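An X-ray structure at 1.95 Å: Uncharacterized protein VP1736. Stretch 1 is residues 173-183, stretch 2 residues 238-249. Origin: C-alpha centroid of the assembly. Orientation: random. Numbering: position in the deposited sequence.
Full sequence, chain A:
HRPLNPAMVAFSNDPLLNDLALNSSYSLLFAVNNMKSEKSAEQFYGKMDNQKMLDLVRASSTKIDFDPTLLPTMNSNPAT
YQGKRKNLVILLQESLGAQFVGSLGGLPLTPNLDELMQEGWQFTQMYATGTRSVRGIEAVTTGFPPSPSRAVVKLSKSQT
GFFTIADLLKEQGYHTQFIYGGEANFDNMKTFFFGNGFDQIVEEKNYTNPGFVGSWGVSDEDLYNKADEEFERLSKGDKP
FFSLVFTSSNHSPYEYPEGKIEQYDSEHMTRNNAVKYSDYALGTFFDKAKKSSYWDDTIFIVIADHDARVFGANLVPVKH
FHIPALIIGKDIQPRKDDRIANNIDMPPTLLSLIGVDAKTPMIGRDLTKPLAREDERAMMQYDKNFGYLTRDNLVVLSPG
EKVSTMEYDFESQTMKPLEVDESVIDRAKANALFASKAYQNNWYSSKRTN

Stretch 1 173-183: GYHTQFIYGGE
Stretch 2 238-249: DKPFFSLVFTSS

Where the parallel ladder between these two strands runs out, a water takes over: it accepts from Gly181 N at 2.8 Å, donates to Phe246 O at 2.7 Å, and lies 2.5 Å from Ser248 OG. Gly181 N and Phe246 O are themselves 4.4 Å apart, too far for a direct bond, so the water carries the pattern one step further as the chains diverge.

Before that point the pairing is regular. Residues 175-180 and 241-246 run parallel, their axes 16° apart and 4.6 Å at closest approach. The register offset is constant: His175 lies beside Phe241, Thr176 beside Phe242, Gln177 beside Ser243, Phe178 beside Leu244 and Ile179 beside Val245, with CA-CA distances of 4.6 to 5.0 Å. Backbone angles are extended, phi about -80 to -145° and psi about 120 to 160°.

In stretch 1 every second residue uses both its N and its O. His175 N donates to Pro240 O (3.0 Å) and Phe242 N to His175 O (2.9 Å); Gln177 N donates to Phe242 O (2.9 Å) and Leu244 N to Gln177 O (3.0 Å). Ile179 N reaches Leu244 O at a short 2.6 Å, and Phe246 N closes the series on Ile179 O at 3.0 Å. The same carbonyls receive CA-H contacts, such as Phe178 CA to Leu244 O at 3.2 Å.

Side chains alternate between the sheet faces. Thr176, Phe178, Phe242, Leu244 and Phe246 share one: Thr176 (chi1 p) sets CG2 at the edge of the Phe242 ring, 3.9 Å from CD2, while Phe178 (t, chi2 55°) packs CD1 against Leu244 CG (t, p) and CE1 against Phe246 CB, both at 3.8 Å. Tyr180 (t, chi2 49°) and Phe246 (t, chi2 27°) have nearly parallel rings, planes at 21°, but with centroids 5.9 Å apart they barely overlap; Tyr180 CE1 also comes within 3.1 Å of Ser248 OG (chi1 m).

The other face carries His175 (t), Phe241 (p), Gln177 (p, t), Ser243 (t), Ile179 (m, t) and Val245 (t). Ile179 CD1 meets Val245 CG2 at 4.0 Å.

At the entrance, Tyr174 (m, chi2 65°) lays its ring face over Pro240, whose CB is 3.6 Å from the ring centroid and 13° off the normal. Gly173 takes phi 97°, psi 11°, where a CB would jam against the preceding carbonyl; Lys239 CD (m, t, t, t) lies 3.3 Å from Gly173 O.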

# COMPACT_ATOMS: atom_id res chain seq x y z
N GLY A 173 -18.62 -10.04 8.00
CA GLY A 173 -19.57 -9.20 8.77
C GLY A 173 -19.22 -7.73 8.94
O GLY A 173 -19.85 -7.03 9.74
N TYR A 174 -18.21 -7.26 8.20
CA TYR A 174 -17.79 -5.85 8.22
C TYR A 174 -18.59 -4.98 7.24
O TYR A 174 -18.97 -5.43 6.15
CB TYR A 174 -16.31 -5.71 7.85
CG TYR A 174 -15.29 -5.92 8.96
CD1 TYR A 174 -15.13 -7.17 9.57
CD2 TYR A 174 -14.44 -4.88 9.36
CE1 TYR A 174 -14.16 -7.37 10.57
CE2 TYR A 174 -13.48 -5.07 10.36
CZ TYR A 174 -13.35 -6.31 10.95
OH TYR A 174 -12.42 -6.48 11.95
N HIS A 175 -18.80 -3.72 7.62
CA HIS A 175 -19.19 -2.72 6.66
C HIS A 175 -17.91 -2.26 5.99
O HIS A 175 -16.90 -2.05 6.65
CB HIS A 175 -19.87 -1.53 7.33
CG HIS A 175 -20.36 -0.51 6.35
ND1 HIS A 175 -21.61 -0.57 5.77
CD2 HIS A 175 -19.77 0.60 5.85
CE1 HIS A 175 -21.77 0.46 4.95
NE2 HIS A 175 -20.66 1.18 4.98
N THR A 176 -17.94 -2.11 4.67
CA THR A 176 -16.73 -1.71 3.93
C THR A 176 -16.98 -0.46 3.09
O THR A 176 -18.02 -0.34 2.43
CB THR A 176 -16.19 -2.86 3.05
OG1 THR A 176 -17.24 -3.35 2.20
CG2 THR A 176 -15.67 -3.99 3.93
N GLN A 177 -16.04 0.48 3.14
CA GLN A 177 -16.22 1.76 2.48
C GLN A 177 -14.92 2.32 1.92
O GLN A 177 -13.84 1.92 2.32
CB GLN A 177 -16.87 2.79 3.41
CG GLN A 177 -16.02 3.17 4.62
CD GLN A 177 -16.56 4.37 5.38
OE1 GLN A 177 -17.72 4.76 5.24
NE2 GLN A 177 -15.70 4.97 6.20
N PHE A 178 -15.07 3.26 1.00
CA PHE A 178 -13.98 4.00 0.41
C PHE A 178 -14.34 5.46 0.57
O PHE A 178 -15.41 5.87 0.18
CB PHE A 178 -13.87 3.63 -1.07
CG PHE A 178 -12.91 4.49 -1.86
CD1 PHE A 178 -11.58 4.64 -1.46
CD2 PHE A 178 -13.34 5.11 -3.03
CE1 PHE A 178 -10.68 5.42 -2.22
CE2 PHE A 178 -12.45 5.88 -3.79
CZ PHE A 178 -11.12 6.04 -3.38
N ILE A 179 -13.46 6.25 1.18
CA ILE A 179 -13.68 7.68 1.27
C ILE A 179 -12.65 8.41 0.40
O ILE A 179 -11.45 8.22 0.57
CB ILE A 179 -13.63 8.24 2.71
CG1 ILE A 179 -14.54 7.43 3.66
CG2 ILE A 179 -14.05 9.71 2.73
CD1 ILE A 179 -14.45 7.86 5.14
N TYR A 180 -13.15 9.25 -0.49
CA TYR A 180 -12.36 10.00 -1.46
C TYR A 180 -12.91 11.43 -1.54
O TYR A 180 -14.10 11.66 -1.33
CB TYR A 180 -12.48 9.30 -2.81
CG TYR A 180 -11.55 9.78 -3.89
CD1 TYR A 180 -10.19 9.92 -3.66
CD2 TYR A 180 -12.04 10.04 -5.18
CE1 TYR A 180 -9.34 10.34 -4.66
CE2 TYR A 180 -11.19 10.46 -6.19
CZ TYR A 180 -9.84 10.61 -5.92
OH TYR A 180 -8.99 11.02 -6.91
N GLY A 181 -12.04 12.39 -1.87
CA GLY A 181 -12.43 13.79 -2.01
C GLY A 181 -12.93 14.23 -3.39
O GLY A 181 -13.70 15.20 -3.49
N GLY A 182 -12.50 13.53 -4.43
CA GLY A 182 -12.86 13.84 -5.82
C GLY A 182 -13.91 12.91 -6.39
O GLY A 182 -14.79 12.44 -5.67
N GLU A 183 -13.82 12.66 -7.69
CA GLU A 183 -14.76 11.78 -8.37
C GLU A 183 -14.24 10.35 -8.35
O GLU A 183 -13.15 10.06 -8.87
CB GLU A 183 -15.01 12.25 -9.81
CG GLU A 183 -15.60 11.19 -10.77
CD GLU A 183 -17.01 10.72 -10.39
OE1 GLU A 183 -18.00 11.38 -10.80
OE2 GLU A 183 -17.12 9.67 -9.71
N ASP A 238 -23.59 -1.43 14.99
CA ASP A 238 -23.17 -2.73 15.53
C ASP A 238 -21.91 -3.31 14.85
O ASP A 238 -21.22 -4.16 15.42
CB ASP A 238 -24.31 -3.74 15.43
N LYS A 239 -21.62 -2.84 13.64
CA LYS A 239 -20.61 -3.48 12.79
C LYS A 239 -19.19 -2.97 12.95
O LYS A 239 -18.96 -1.77 13.14
CB LYS A 239 -21.02 -3.43 11.31
CG LYS A 239 -22.15 -4.40 10.98
CD LYS A 239 -22.18 -4.77 9.50
CE LYS A 239 -22.97 -6.06 9.30
NZ LYS A 239 -23.03 -6.48 7.88
N PRO A 240 -18.22 -3.89 12.87
CA PRO A 240 -16.86 -3.47 12.62
C PRO A 240 -16.80 -2.94 11.18
O PRO A 240 -17.47 -3.48 10.29
CB PRO A 240 -16.06 -4.77 12.75
CG PRO A 240 -17.05 -5.86 12.48
CD PRO A 240 -18.33 -5.35 13.07
N PHE A 241 -16.04 -1.87 10.96
CA PHE A 241 -15.91 -1.31 9.62
C PHE A 241 -14.48 -1.32 9.11
O PHE A 241 -13.53 -1.24 9.89
CB PHE A 241 -16.46 0.11 9.57
CG PHE A 241 -15.79 1.08 10.51
CD1 PHE A 241 -14.73 1.86 10.08
CD2 PHE A 241 -16.24 1.23 11.82
CE1 PHE A 241 -14.11 2.76 10.95
CE2 PHE A 241 -15.63 2.13 12.69
CZ PHE A 241 -14.57 2.90 12.25
N PHE A 242 -14.36 -1.41 7.78
CA PHE A 242 -13.09 -1.26 7.08
C PHE A 242 -13.20 -0.07 6.13
O PHE A 242 -14.05 -0.06 5.24
CB PHE A 242 -12.73 -2.54 6.29
CG PHE A 242 -11.68 -2.32 5.21
CD1 PHE A 242 -10.43 -1.79 5.52
CD2 PHE A 242 -11.96 -2.64 3.89
CE1 PHE A 242 -9.46 -1.58 4.53
CE2 PHE A 242 -11.00 -2.45 2.88
CZ PHE A 242 -9.75 -1.91 3.21
N SER A 243 -12.34 0.91 6.34
CA SER A 243 -12.36 2.14 5.57
C SER A 243 -11.05 2.44 4.85
O SER A 243 -9.99 2.52 5.48
CB SER A 243 -12.75 3.30 6.48
OG SER A 243 -12.85 4.52 5.75
N LEU A 244 -11.13 2.61 3.53
CA LEU A 244 -10.02 3.12 2.74
C LEU A 244 -10.26 4.60 2.44
O LEU A 244 -11.25 4.94 1.81
CB LEU A 244 -9.84 2.32 1.43
CG LEU A 244 -8.84 2.87 0.40
CD1 LEU A 244 -7.43 2.94 0.96
CD2 LEU A 244 -8.87 2.09 -0.89
N VAL A 245 -9.35 5.46 2.89
CA VAL A 245 -9.44 6.90 2.76
C VAL A 245 -8.23 7.35 1.95
O VAL A 245 -7.10 7.05 2.33
CB VAL A 245 -9.38 7.61 4.13
CG1 VAL A 245 -9.44 9.11 3.95
CG2 VAL A 245 -10.48 7.11 5.09
N PHE A 246 -8.46 8.06 0.85
CA PHE A 246 -7.40 8.36 -0.11
C PHE A 246 -7.30 9.86 -0.35
O PHE A 246 -8.26 10.47 -0.80
CB PHE A 246 -7.69 7.60 -1.41
CG PHE A 246 -6.57 7.65 -2.44
CD1 PHE A 246 -5.24 7.83 -2.07
CD2 PHE A 246 -6.86 7.47 -3.79
CE1 PHE A 246 -4.20 7.86 -3.03
CE2 PHE A 246 -5.84 7.50 -4.77
CZ PHE A 246 -4.51 7.69 -4.38
N THR A 247 -6.14 10.43 -0.05
CA THR A 247 -5.91 11.88 -0.23
C THR A 247 -5.87 12.27 -1.71
O THR A 247 -5.61 11.42 -2.57
CB THR A 247 -4.63 12.40 0.50
OG1 THR A 247 -3.44 11.85 -0.08
CG2 THR A 247 -4.69 12.09 2.00
N SER A 248 -6.10 13.56 -1.97
CA SER A 248 -6.21 14.15 -3.32
C SER A 248 -5.52 15.50 -3.48
O SER A 248 -5.22 15.92 -4.61
CB SER A 248 -7.68 14.37 -3.69
OG SER A 248 -8.29 13.14 -4.04
N SER A 249 -5.27 16.22 -2.38
CA SER A 249 -4.71 17.58 -2.51
C SER A 249 -3.38 17.62 -3.24
O SER A 249 -3.15 18.53 -4.03
CB SER A 249 -4.55 18.28 -1.15
OG SER A 249 -5.80 18.67 -0.65
O HOH W 1 -9.31 12.78 -1.74